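Local coordinates for iron-regulated ABC transporter siderophore-binding protein SirA (Staphylococcus aureus subsp. aureus, PDB 3MWF), which binds the siderophore staphyloferrin B with its iron and probably hands it to an ABC transporter for iron uptake, at residues W49-F55 with E268-A274; T32-V36 with Y57-L62; R23-Q29 with P42-S48. One frame throughout, in Å; residues are numbered along the deposited sequence.

Contact 1 (W49-F55 with E268-A274); sequences WTQKPKF and EITWNLA. With SE8 (5-[(2-{[(3S)-5-{[(2S)-2-amino-2-carboxyethyl]amino}-3-carboxy-3-hydroxy-5-oxopentanoyl]amino}ethyl)amino]-2,5-dioxopentanoic acid), chain C.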
loop_
_atom_site.group_PDB
_atom_site.type_symbol
_atom_site.label_atom_id
_atom_site.label_comp_id
_atom_site.label_asym_id
_atom_site.label_seq_id
_atom_site.Cartn_x
_atom_site.Cartn_y
_atom_site.Cartn_z
ATOM N N TRP A 49 8.468 -2.706 -7.570
ATOM C CA TRP A 49 9.100 -1.415 -7.569
ATOM C C TRP A 49 10.583 -1.483 -7.206
ATOM O O TRP A 49 11.400 -0.675 -7.689
ATOM C CB TRP A 49 8.427 -0.505 -6.543
ATOM C CG TRP A 49 7.056 0.006 -6.901
ATOM C CD1 TRP A 49 5.892 -0.280 -6.250
ATOM C CD2 TRP A 49 6.724 0.905 -7.961
ATOM N NE1 TRP A 49 4.828 0.369 -6.862
ATOM C CE2 TRP A 49 5.315 1.125 -7.896
ATOM C CE3 TRP A 49 7.470 1.561 -8.944
ATOM C CZ2 TRP A 49 4.634 1.968 -8.790
ATOM C CZ3 TRP A 49 6.795 2.401 -9.856
ATOM C CH2 TRP A 49 5.385 2.605 -9.758
ATOM N N THR A 50 10.903 -2.407 -6.317
ATOM C CA THR A 50 12.315 -2.671 -5.951
ATOM C C THR A 50 12.469 -4.180 -5.970
ATOM O O THR A 50 11.485 -4.898 -6.192
ATOM C CB THR A 50 12.674 -2.141 -4.541
ATOM O OG1 THR A 50 11.855 -2.816 -3.566
ATOM C CG2 THR A 50 12.511 -0.615 -4.449
ATOM N N GLN A 51 13.695 -4.676 -5.748
ATOM C CA GLN A 51 13.942 -6.126 -5.870
ATOM C C GLN A 51 13.428 -6.652 -7.215
ATOM O O GLN A 51 12.911 -7.753 -7.282
ATOM C CB GLN A 51 13.285 -6.903 -4.735
ATOM C CG GLN A 51 13.783 -6.445 -3.348
ATOM C CD GLN A 51 13.194 -7.239 -2.211
ATOM O OE1 GLN A 51 12.149 -7.870 -2.340
ATOM N NE2 GLN A 51 13.883 -7.209 -1.064
ATOM N N LYS A 52 13.631 -5.875 -8.277
ATOM C CA LYS A 52 13.041 -6.234 -9.572
ATOM C C LYS A 52 13.564 -7.581 -10.047
ATOM O O LYS A 52 14.737 -7.896 -9.814
ATOM C CB LYS A 52 13.402 -5.183 -10.617
ATOM C CG LYS A 52 12.877 -3.794 -10.329
ATOM C CD LYS A 52 13.112 -2.879 -11.528
ATOM C CE LYS A 52 12.528 -1.506 -11.247
ATOM N NZ LYS A 52 12.317 -0.740 -12.536
ATOM N N PRO A 53 12.744 -8.360 -10.755
ATOM C CA PRO A 53 11.381 -8.062 -11.226
ATOM C C PRO A 53 10.260 -8.458 -10.266
ATOM O O PRO A 53 9.103 -8.106 -10.532
ATOM C CB PRO A 53 11.290 -8.917 -12.493
ATOM C CG PRO A 53 12.054 -10.099 -12.158
ATOM C CD PRO A 53 13.251 -9.601 -11.379
ATOM N N LYS A 54 10.575 -9.187 -9.189
ATOM C CA LYS A 54 9.558 -9.730 -8.290
ATOM C C LYS A 54 10.038 -9.627 -6.847
ATOM O O LYS A 54 11.136 -10.082 -6.522
ATOM C CB LYS A 54 9.285 -11.213 -8.611
ATOM C CG LYS A 54 8.667 -11.447 -10.016
ATOM C CD LYS A 54 8.763 -12.916 -10.427
ATOM C CE LYS A 54 8.257 -13.083 -11.885
ATOM N NZ LYS A 54 8.471 -14.488 -12.345
ATOM N N PHE A 55 9.223 -9.034 -5.983
ATOM C CA PHE A 55 9.596 -8.928 -4.577
ATOM C C PHE A 55 9.941 -10.296 -3.993
ATOM O O PHE A 55 9.234 -11.291 -4.237
ATOM C CB PHE A 55 8.449 -8.360 -3.729
ATOM C CG PHE A 55 8.183 -6.901 -3.947
ATOM C CD1 PHE A 55 9.203 -5.958 -3.814
ATOM C CD2 PHE A 55 6.879 -6.455 -4.228
ATOM C CE1 PHE A 55 8.961 -4.593 -3.992
ATOM C CE2 PHE A 55 6.627 -5.113 -4.405
ATOM C CZ PHE A 55 7.642 -4.162 -4.298
ATOM N N GLU A 268 10.511 -0.660 3.391
ATOM C CA GLU A 268 9.623 0.030 2.416
ATOM C C GLU A 268 8.628 -0.907 1.724
ATOM O O GLU A 268 7.556 -0.461 1.296
ATOM C CB GLU A 268 10.439 0.797 1.357
ATOM C CG GLU A 268 11.324 -0.144 0.488
ATOM C CD GLU A 268 12.147 0.577 -0.550
ATOM O OE1 GLU A 268 11.774 1.643 -1.075
ATOM O OE2 GLU A 268 13.225 0.054 -0.867
ATOM N N ILE A 269 8.978 -2.194 1.582
ATOM C CA ILE A 269 8.078 -3.124 0.874
ATOM C C ILE A 269 6.828 -3.382 1.705
ATOM O O ILE A 269 5.709 -3.248 1.213
ATOM C CB ILE A 269 8.806 -4.439 0.516
ATOM C CG1 ILE A 269 9.969 -4.107 -0.407
ATOM C CG2 ILE A 269 7.840 -5.431 -0.146
ATOM C CD1 ILE A 269 10.920 -5.318 -0.624
ATOM N N THR A 270 7.041 -3.680 2.983
ATOM C CA THR A 270 5.934 -3.853 3.935
ATOM C C THR A 270 5.109 -2.572 4.111
ATOM O O THR A 270 3.870 -2.615 4.142
ATOM C CB THR A 270 6.494 -4.281 5.282
ATOM O OG1 THR A 270 7.046 -5.585 5.111
ATOM C CG2 THR A 270 5.393 -4.356 6.378
ATOM N N TRP A 271 5.820 -1.457 4.253
ATOM C CA TRP A 271 5.200 -0.208 4.656
ATOM C C TRP A 271 4.549 0.569 3.529
ATOM O O TRP A 271 3.735 1.462 3.798
ATOM C CB TRP A 271 6.182 0.672 5.444
ATOM C CG TRP A 271 6.276 0.203 6.875
ATOM C CD1 TRP A 271 6.981 -0.882 7.347
ATOM C CD2 TRP A 271 5.585 0.760 7.994
ATOM N NE1 TRP A 271 6.774 -1.018 8.709
ATOM C CE2 TRP A 271 5.915 -0.028 9.127
ATOM C CE3 TRP A 271 4.710 1.851 8.153
ATOM C CZ2 TRP A 271 5.416 0.258 10.411
ATOM C CZ3 TRP A 271 4.210 2.138 9.426
ATOM C CH2 TRP A 271 4.573 1.344 10.546
ATOM N N ASN A 272 4.900 0.262 2.271
ATOM C CA ASN A 272 4.264 0.973 1.178
ATOM C C ASN A 272 4.230 0.263 -0.173
ATOM O O ASN A 272 3.208 0.321 -0.893
ATOM C CB ASN A 272 4.938 2.343 0.949
ATOM C CG ASN A 272 4.119 3.211 0.020
ATOM O OD1 ASN A 272 2.915 3.400 0.240
ATOM N ND2 ASN A 272 4.758 3.736 -1.017
ATOM N N LEU A 273 5.339 -0.367 -0.548
ATOM C CA LEU A 273 5.435 -0.773 -1.977
ATOM C C LEU A 273 4.580 -1.958 -2.363
ATOM O O LEU A 273 4.024 -1.956 -3.472
ATOM C CB LEU A 273 6.888 -1.019 -2.384
ATOM C CG LEU A 273 7.832 0.171 -2.237
ATOM C CD1 LEU A 273 9.279 -0.220 -2.633
ATOM C CD2 LEU A 273 7.406 1.477 -2.960
ATOM N N ALA A 274 4.497 -2.965 -1.494
ATOM C CA ALA A 274 3.767 -4.179 -1.831
ATOM C C ALA A 274 2.269 -3.925 -2.013
ATOM O O ALA A 274 1.632 -4.529 -2.894
ATOM C CB ALA A 274 4.033 -5.294 -0.808
HETATM C C1 SE8 C . 5.506 6.326 -9.201
HETATM C C2 SE8 C . 6.600 6.550 -8.195
HETATM C C3 SE8 C . 7.182 5.226 -7.724
HETATM N N4 SE8 C . 6.227 4.425 -6.966
HETATM C C5 SE8 C . 6.163 4.473 -5.650
HETATM C C6 SE8 C . 5.026 3.725 -4.998
HETATM C C7 SE8 C . 3.754 4.573 -4.986
HETATM C C8 SE8 C . 2.600 3.692 -4.471
HETATM C C9 SE8 C . 1.305 4.450 -4.189
HETATM N N10 SE8 C . 0.994 5.473 -4.982
HETATM C C11 SE8 C . -0.245 6.179 -4.750
HETATM C C12 SE8 C . -1.161 6.080 -5.958
HETATM N N13 SE8 C . -2.186 7.115 -5.958
HETATM C C14 SE8 C . -1.992 8.388 -6.417
HETATM C C15 SE8 C . -0.835 8.681 -7.326
HETATM C C16 SE8 C . 0.317 8.809 -6.362
HETATM C C17 SE8 C . 1.655 8.381 -6.879
HETATM C C18 SE8 C . 2.673 9.414 -6.773
HETATM O O19 SE8 C . 5.829 5.982 -10.368
HETATM O O20 SE8 C . 4.329 6.541 -8.851
HETATM N N21 SE8 C . 6.055 7.317 -7.057
HETATM O O22 SE8 C . 6.950 5.081 -4.951
HETATM C C23 SE8 C . 3.959 5.814 -4.136
HETATM O O24 SE8 C . 3.951 5.714 -2.884
HETATM O O25 SE8 C . 4.119 6.929 -4.694
HETATM O O26 SE8 C . 3.501 5.042 -6.322
HETATM O O27 SE8 C . 0.586 4.090 -3.262
HETATM O O28 SE8 C . -2.706 9.319 -6.095
HETATM O O29 SE8 C . 1.910 7.223 -7.223
HETATM O O30 SE8 C . 3.846 9.064 -6.703
HETATM O O31 SE8 C . 2.339 10.624 -6.709
HETATM O O HOH W 1 13.433 -2.512 -1.268
#

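Contact 2 (T32-V36 with Y57-L62); sequences TDVAV and YIKNDL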
loop_
_atom_site.group_PDB
_atom_site.type_symbol
_atom_site.label_atom_id
_atom_site.label_comp_id
_atom_site.label_asym_id
_atom_site.label_seq_id
_atom_site.Cartn_x
_atom_site.Cartn_y
_atom_site.Cartn_z
ATOM N N THR A 32 -1.390 -7.962 -7.522
ATOM C CA THR A 32 -0.569 -9.196 -7.615
ATOM C C THR A 32 -0.574 -9.972 -6.308
ATOM O O THR A 32 -0.751 -11.212 -6.291
ATOM C CB THR A 32 0.853 -8.839 -8.006
ATOM O OG1 THR A 32 0.802 -8.113 -9.239
ATOM C CG2 THR A 32 1.680 -10.121 -8.257
ATOM N N ASP A 33 -0.409 -9.232 -5.223
ATOM C CA ASP A 33 -0.432 -9.790 -3.887
ATOM C C ASP A 33 -1.781 -10.410 -3.565
ATOM O O ASP A 33 -1.862 -11.520 -3.029
ATOM C CB ASP A 33 -0.064 -8.698 -2.872
ATOM C CG ASP A 33 -0.043 -9.216 -1.421
ATOM O OD1 ASP A 33 -1.133 -9.504 -0.856
ATOM O OD2 ASP A 33 1.084 -9.312 -0.849
ATOM N N VAL A 34 -2.847 -9.697 -3.891
ATOM C CA VAL A 34 -4.198 -10.186 -3.599
ATOM C C VAL A 34 -4.502 -11.452 -4.419
ATOM O O VAL A 34 -5.100 -12.398 -3.894
ATOM C CB VAL A 34 -5.234 -9.059 -3.806
ATOM C CG1 VAL A 34 -6.690 -9.604 -3.851
ATOM C CG2 VAL A 34 -5.104 -8.030 -2.688
ATOM N N ALA A 35 -4.060 -11.479 -5.679
ATOM C CA ALA A 35 -4.303 -12.670 -6.521
ATOM C C ALA A 35 -3.666 -13.891 -5.851
ATOM O O ALA A 35 -4.304 -14.944 -5.669
ATOM C CB ALA A 35 -3.709 -12.457 -7.904
ATOM N N VAL A 36 -2.400 -13.748 -5.470
ATOM C CA VAL A 36 -1.706 -14.832 -4.764
ATOM C C VAL A 36 -2.427 -15.238 -3.467
ATOM O O VAL A 36 -2.621 -16.438 -3.178
ATOM C CB VAL A 36 -0.222 -14.441 -4.533
ATOM C CG1 VAL A 36 0.476 -15.381 -3.528
ATOM C CG2 VAL A 36 0.552 -14.387 -5.863
ATOM N N TYR A 57 9.500 -11.582 -1.088
ATOM C CA TYR A 57 8.454 -12.200 -0.280
ATOM C C TYR A 57 7.428 -13.001 -1.103
ATOM O O TYR A 57 6.836 -13.948 -0.601
ATOM C CB TYR A 57 7.772 -11.179 0.669
ATOM C CG TYR A 57 6.580 -10.470 0.034
ATOM C CD1 TYR A 57 6.763 -9.336 -0.731
ATOM C CD2 TYR A 57 5.295 -10.988 0.161
ATOM C CE1 TYR A 57 5.662 -8.685 -1.351
ATOM C CE2 TYR A 57 4.193 -10.372 -0.434
ATOM C CZ TYR A 57 4.399 -9.222 -1.195
ATOM O OH TYR A 57 3.318 -8.618 -1.779
ATOM N N ILE A 58 7.273 -12.661 -2.379
ATOM C CA ILE A 58 6.258 -13.288 -3.224
ATOM C C ILE A 58 6.766 -14.050 -4.462
ATOM O O ILE A 58 5.974 -14.730 -5.149
ATOM C CB ILE A 58 5.229 -12.197 -3.647
ATOM C CG1 ILE A 58 3.866 -12.802 -3.992
ATOM C CG2 ILE A 58 5.797 -11.261 -4.739
ATOM C CD1 ILE A 58 2.791 -11.730 -4.202
ATOM N N LYS A 59 8.057 -13.959 -4.752
ATOM C CA LYS A 59 8.545 -14.413 -6.065
ATOM C C LYS A 59 8.345 -15.927 -6.260
ATOM O O LYS A 59 8.102 -16.360 -7.387
ATOM C CB LYS A 59 9.995 -13.981 -6.330
ATOM C CG LYS A 59 11.012 -14.776 -5.577
ATOM C CD LYS A 59 12.427 -14.287 -5.814
ATOM C CE LYS A 59 13.397 -15.205 -5.057
ATOM N NZ LYS A 59 14.711 -14.550 -4.898
ATOM N N ASN A 60 8.403 -16.702 -5.169
ATOM C CA ASN A 60 8.205 -18.163 -5.255
ATOM C C ASN A 60 6.754 -18.542 -5.544
ATOM O O ASN A 60 6.465 -19.684 -5.926
ATOM C CB ASN A 60 8.730 -18.896 -3.997
ATOM C CG ASN A 60 10.270 -18.840 -3.864
ATOM O OD1 ASN A 60 11.007 -18.737 -4.854
ATOM N ND2 ASN A 60 10.753 -18.909 -2.630
ATOM N N ASP A 61 5.842 -17.590 -5.346
ATOM C CA ASP A 61 4.445 -17.760 -5.736
ATOM C C ASP A 61 4.184 -17.208 -7.135
ATOM O O ASP A 61 3.073 -17.360 -7.661
ATOM C CB ASP A 61 3.523 -17.050 -4.746
ATOM C CG ASP A 61 3.756 -17.478 -3.345
ATOM O OD1 ASP A 61 4.219 -16.643 -2.534
ATOM O OD2 ASP A 61 3.505 -18.660 -3.055
ATOM N N LEU A 62 5.195 -16.574 -7.733
ATOM C CA LEU A 62 5.090 -16.006 -9.075
ATOM C C LEU A 62 6.059 -16.648 -10.069
ATOM O O LEU A 62 6.449 -16.026 -11.056
ATOM C CB LEU A 62 5.345 -14.498 -9.059
ATOM C CG LEU A 62 4.442 -13.629 -8.191
ATOM C CD1 LEU A 62 4.925 -12.163 -8.255
ATOM C CD2 LEU A 62 2.978 -13.747 -8.633
#

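Contact 3 (R23-Q29 with P42-S48); sequences RVVTLYQ and PVGAVES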
loop_
_atom_site.group_PDB
_atom_site.type_symbol
_atom_site.label_atom_id
_atom_site.label_comp_id
_atom_site.label_asym_id
_atom_site.label_seq_id
_atom_site.Cartn_x
_atom_site.Cartn_y
_atom_site.Cartn_z
ATOM N N ARG A 23 -6.669 -17.024 -16.109
ATOM C CA ARG A 23 -5.454 -16.380 -16.583
ATOM C C ARG A 23 -5.552 -14.884 -16.299
ATOM O O ARG A 23 -6.051 -14.125 -17.133
ATOM C CB ARG A 23 -5.257 -16.615 -18.083
ATOM C CG ARG A 23 -5.132 -18.084 -18.469
ATOM C CD ARG A 23 -4.884 -18.236 -19.969
ATOM N NE ARG A 23 -3.630 -17.616 -20.389
ATOM C CZ ARG A 23 -2.422 -18.152 -20.194
ATOM N NH1 ARG A 23 -2.303 -19.339 -19.601
ATOM N NH2 ARG A 23 -1.336 -17.504 -20.600
ATOM N N VAL A 24 -5.115 -14.466 -15.115
ATOM C CA VAL A 24 -5.273 -13.071 -14.700
ATOM C C VAL A 24 -3.952 -12.310 -14.780
ATOM O O VAL A 24 -2.889 -12.862 -14.465
ATOM C CB VAL A 24 -5.906 -12.965 -13.286
ATOM C CG1 VAL A 24 -4.972 -13.523 -12.230
ATOM C CG2 VAL A 24 -6.283 -11.515 -12.955
ATOM N N VAL A 25 -4.026 -11.062 -15.244
ATOM C CA VAL A 25 -2.884 -10.162 -15.323
ATOM C C VAL A 25 -3.153 -9.051 -14.321
ATOM O O VAL A 25 -4.205 -8.424 -14.367
ATOM C CB VAL A 25 -2.686 -9.601 -16.744
ATOM C CG1 VAL A 25 -1.675 -8.446 -16.745
ATOM C CG2 VAL A 25 -2.225 -10.731 -17.687
ATOM N N THR A 26 -2.193 -8.812 -13.430
ATOM C CA THR A 26 -2.335 -7.810 -12.368
ATOM C C THR A 26 -1.427 -6.638 -12.640
ATOM O O THR A 26 -0.209 -6.805 -12.795
ATOM C CB THR A 26 -2.057 -8.438 -10.979
ATOM O OG1 THR A 26 -0.851 -9.225 -11.037
ATOM C CG2 THR A 26 -3.214 -9.308 -10.558
ATOM N N LEU A 27 -2.013 -5.436 -12.694
ATOM C CA LEU A 27 -1.291 -4.218 -13.118
ATOM C C LEU A 27 -0.910 -3.262 -11.997
ATOM O O LEU A 27 -0.469 -2.157 -12.266
ATOM C CB LEU A 27 -2.109 -3.455 -14.174
ATOM C CG LEU A 27 -2.393 -4.290 -15.439
ATOM C CD1 LEU A 27 -3.126 -3.426 -16.455
ATOM C CD2 LEU A 27 -1.106 -4.812 -16.061
ATOM N N TYR A 28 -1.102 -3.682 -10.747
ATOM C CA TYR A 28 -0.431 -2.981 -9.656
ATOM C C TYR A 28 0.008 -3.951 -8.569
ATOM O O TYR A 28 -0.544 -5.034 -8.458
ATOM C CB TYR A 28 -1.298 -1.845 -9.097
ATOM C CG TYR A 28 -2.654 -2.186 -8.559
ATOM C CD1 TYR A 28 -3.777 -2.178 -9.405
ATOM C CD2 TYR A 28 -2.856 -2.387 -7.187
ATOM C CE1 TYR A 28 -5.063 -2.414 -8.886
ATOM C CE2 TYR A 28 -4.130 -2.644 -6.668
ATOM C CZ TYR A 28 -5.227 -2.616 -7.520
ATOM O OH TYR A 28 -6.497 -2.845 -7.040
ATOM N N GLN A 29 0.998 -3.546 -7.763
ATOM C CA GLN A 29 1.610 -4.473 -6.800
ATOM C C GLN A 29 0.576 -5.175 -5.930
ATOM O O GLN A 29 0.654 -6.378 -5.709
ATOM C CB GLN A 29 2.550 -3.684 -5.870
ATOM C CG GLN A 29 3.477 -2.680 -6.581
ATOM C CD GLN A 29 4.462 -3.351 -7.515
ATOM O OE1 GLN A 29 5.129 -4.304 -7.134
ATOM N NE2 GLN A 29 4.548 -2.855 -8.759
ATOM N N PRO A 42 -1.076 -15.133 -10.963
ATOM C CA PRO A 42 -1.250 -14.383 -12.200
ATOM C C PRO A 42 -0.379 -14.937 -13.333
ATOM O O PRO A 42 0.743 -15.379 -13.094
ATOM C CB PRO A 42 -0.806 -12.954 -11.827
ATOM C CG PRO A 42 -0.959 -12.878 -10.354
ATOM C CD PRO A 42 -0.582 -14.272 -9.869
ATOM N N VAL A 43 -0.908 -14.933 -14.552
ATOM C CA VAL A 43 -0.090 -15.293 -15.701
ATOM C C VAL A 43 0.865 -14.166 -16.081
ATOM O O VAL A 43 1.902 -14.393 -16.720
ATOM C CB VAL A 43 -0.926 -15.809 -16.900
ATOM C CG1 VAL A 43 -1.715 -17.054 -16.453
ATOM C CG2 VAL A 43 -1.847 -14.714 -17.474
ATOM N N GLY A 44 0.500 -12.942 -15.673
ATOM C CA GLY A 44 1.298 -11.751 -15.939
ATOM C C GLY A 44 1.142 -10.751 -14.800
ATOM O O GLY A 44 0.096 -10.677 -14.186
ATOM N N ALA A 45 2.200 -9.999 -14.533
ATOM C CA ALA A 45 2.192 -8.980 -13.458
ATOM C C ALA A 45 3.112 -7.856 -13.816
ATOM O O ALA A 45 4.110 -8.046 -14.508
ATOM C CB ALA A 45 2.607 -9.581 -12.130
ATOM N N VAL A 46 2.813 -6.655 -13.318
ATOM C CA VAL A 46 3.793 -5.593 -13.434
ATOM C C VAL A 46 5.017 -5.909 -12.544
ATOM O O VAL A 46 4.913 -6.643 -11.560
ATOM C CB VAL A 46 3.206 -4.200 -13.082
ATOM C CG1 VAL A 46 2.234 -3.723 -14.234
ATOM C CG2 VAL A 46 2.535 -4.192 -11.680
ATOM N N GLU A 47 6.172 -5.401 -12.952
ATOM C CA GLU A 47 7.397 -5.619 -12.164
ATOM C C GLU A 47 7.272 -4.967 -10.781
ATOM O O GLU A 47 6.563 -3.978 -10.617
ATOM C CB GLU A 47 8.615 -5.083 -12.907
ATOM C CG GLU A 47 8.796 -3.608 -12.864
ATOM C CD GLU A 47 9.939 -3.129 -13.725
ATOM O OE1 GLU A 47 10.453 -3.927 -14.534
ATOM O OE2 GLU A 47 10.277 -1.936 -13.614
ATOM N N SER A 48 7.967 -5.521 -9.801
ATOM C CA SER A 48 8.026 -4.920 -8.481
ATOM C C SER A 48 8.764 -3.591 -8.523
ATOM O O SER A 48 9.624 -3.356 -9.381
ATOM C CB SER A 48 8.703 -5.881 -7.497
ATOM O OG SER A 48 9.972 -6.306 -8.016
#

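Contact 1 (W49-F55 with E268-A274)
W49 lies nearest L273 (CA to CA 6.7 Å), T50 faces I269 and F55 faces A274, so an irregular loop runs up against one side of helix 268-273, which widens to a pi-type turn at 269-273, where E268 O accepts from both N272 N and L273 N. No direct hydrogen bond crosses; the join is mostly apolar. I269 covers F55: its CG2 sits over the ring centre, 4.0 Å from the F55 centroid and 11° off the normal, while I269 CD1 reaches on to the Q51 amide, 3.3 Å from Q51 OE1, an oxygen that takes its hydrogen bond from E56 N. L273 touches both aromatic residues: CB meets F55 CZ (3.8 Å) and W49 CD1, CD1 touches T50 CG2, and L273 O lies in the plane of the W49 ring at its edge. The polar link is by water: one molecule is hydrogen-bonded to T50 OG1 and donates to E268 OE2 (2.6 Å), while E268 OE1 is hydrogen-bonded to S228 OG. N4 of SE8 rides over one face of W49, nearest CH2 and CZ2 (3.4 Å each), and N272 ND2 donates to SE8 O24 (2.8 Å, 159°). Turned away from its own backbone N (chi1 -168°), the N272 side chain carries its amide to that carboxylate. With the W49 side chain about 5 Å from the bound iron(III), W49, N272 and L273 line the siderophore pocket of a periplasmic-binding-protein fold.

Contact 2 (T32-V36 with Y57-L62)
Y57 and D33 make the one hydrogen bond of this contact, the phenol OH donating to D33 OD2 over a short 2.5 Å. It reaches the carboxylate through the anti lone pair, away from OD1, and OD2 lies close to the plane of the tyrosine ring at its edge; ring and carboxylate planes are 36° apart. With CG anti to the backbone N (chi1 -179°), D33 swings its carboxylate off the helix flank to meet the phenol, and OD1 is held separately by the backbone N of K278, so both oxygens are gripped. Behind this polar pair the packing closes up around buried T32, I58 and L62. I58 points its CD1 at the helix backbone, 3.8 Å from D33 CA, and also meets V36 CG2. L62 straddles two successive turns, CD1 against T32 CG2 (3.8 Å) and CD2 against V36 CG2 (3.7 Å). Helix 29-37 is the crossover helix of the beta-alpha-beta unit built on strands 24-26 and 44-45, and the 57-62 loop lies along its flank; V34, on another side, packs against helix 116-127. The solvent side is the partly exposed rim formed by Y57 and D61, where D61 CB still rests on V36 CG1 at 3.7 Å.

Contact 3 (R23-Q29 with P42-S48)
Strands 24-26 and 44-45 are the two parallel strands of a beta-alpha-beta unit, joined through helix 29-37, and they lie side by side inside a mixed sheet. V25 pairs with G44 and T26 with A45. Three backbone bonds stitch the pair: V43 N to V24 O (2.9 Å, rather bent at 132°), T26 N to G44 O (3.0 Å) and V46 N to T26 O (3.1 Å). G44, without a side chain, lies beside V25, whose CG2 comes 4.0 Å from V43 CG2. On the opposite face T26 OG1 sits 3.6 Å from A45 CB and bonds to T32 OG1 of the crossover helix. At the strands' N-terminal end V43 CG1 lies over one face of the R23 guanidinium, which a bend at chi3 folds back over the valine; R23 NE and NH2 bond to K83 O and L82 O. Past the strands, V46 wedges its two methyls against L27, CG2 3.6 Å from L27 C. Q29, in the first turn of the helix, doubles back at chi2 (-64°) and its NE2 donates to E47 O almost straight (3.0 Å, 174°), with that oxygen in the amide plane; the same nitrogen also bonds E71 OE1. That glutamine ties the loop leaving strand 44-45 to the helix start, at the C-terminal edge of the parallel strands, the usual ligand-facing edge of a Rossmann-like alpha/beta lobe.

From the N terminus, contact 3 closes first: strand 24-26, helix 29-37 and strand 44-45 fold into one crossover. Contact 2 crosses it, because its 32-36 half lies in the loop that contact 3 closes while 57-62 comes later; T32 OG1 and T26 OG1, 2.7 Å apart, join the two. Contact 1 follows contact 3 in series, tied by the salt bridge K52 NZ to E47 OE2, and crosses contact 2, where A274 CB packs on Y57 OH. It closes by far the longest loop, 212 intervening residues, bringing the pocket-side loop of the first sheet's lobe against helix 268-273, which follows the second sheet.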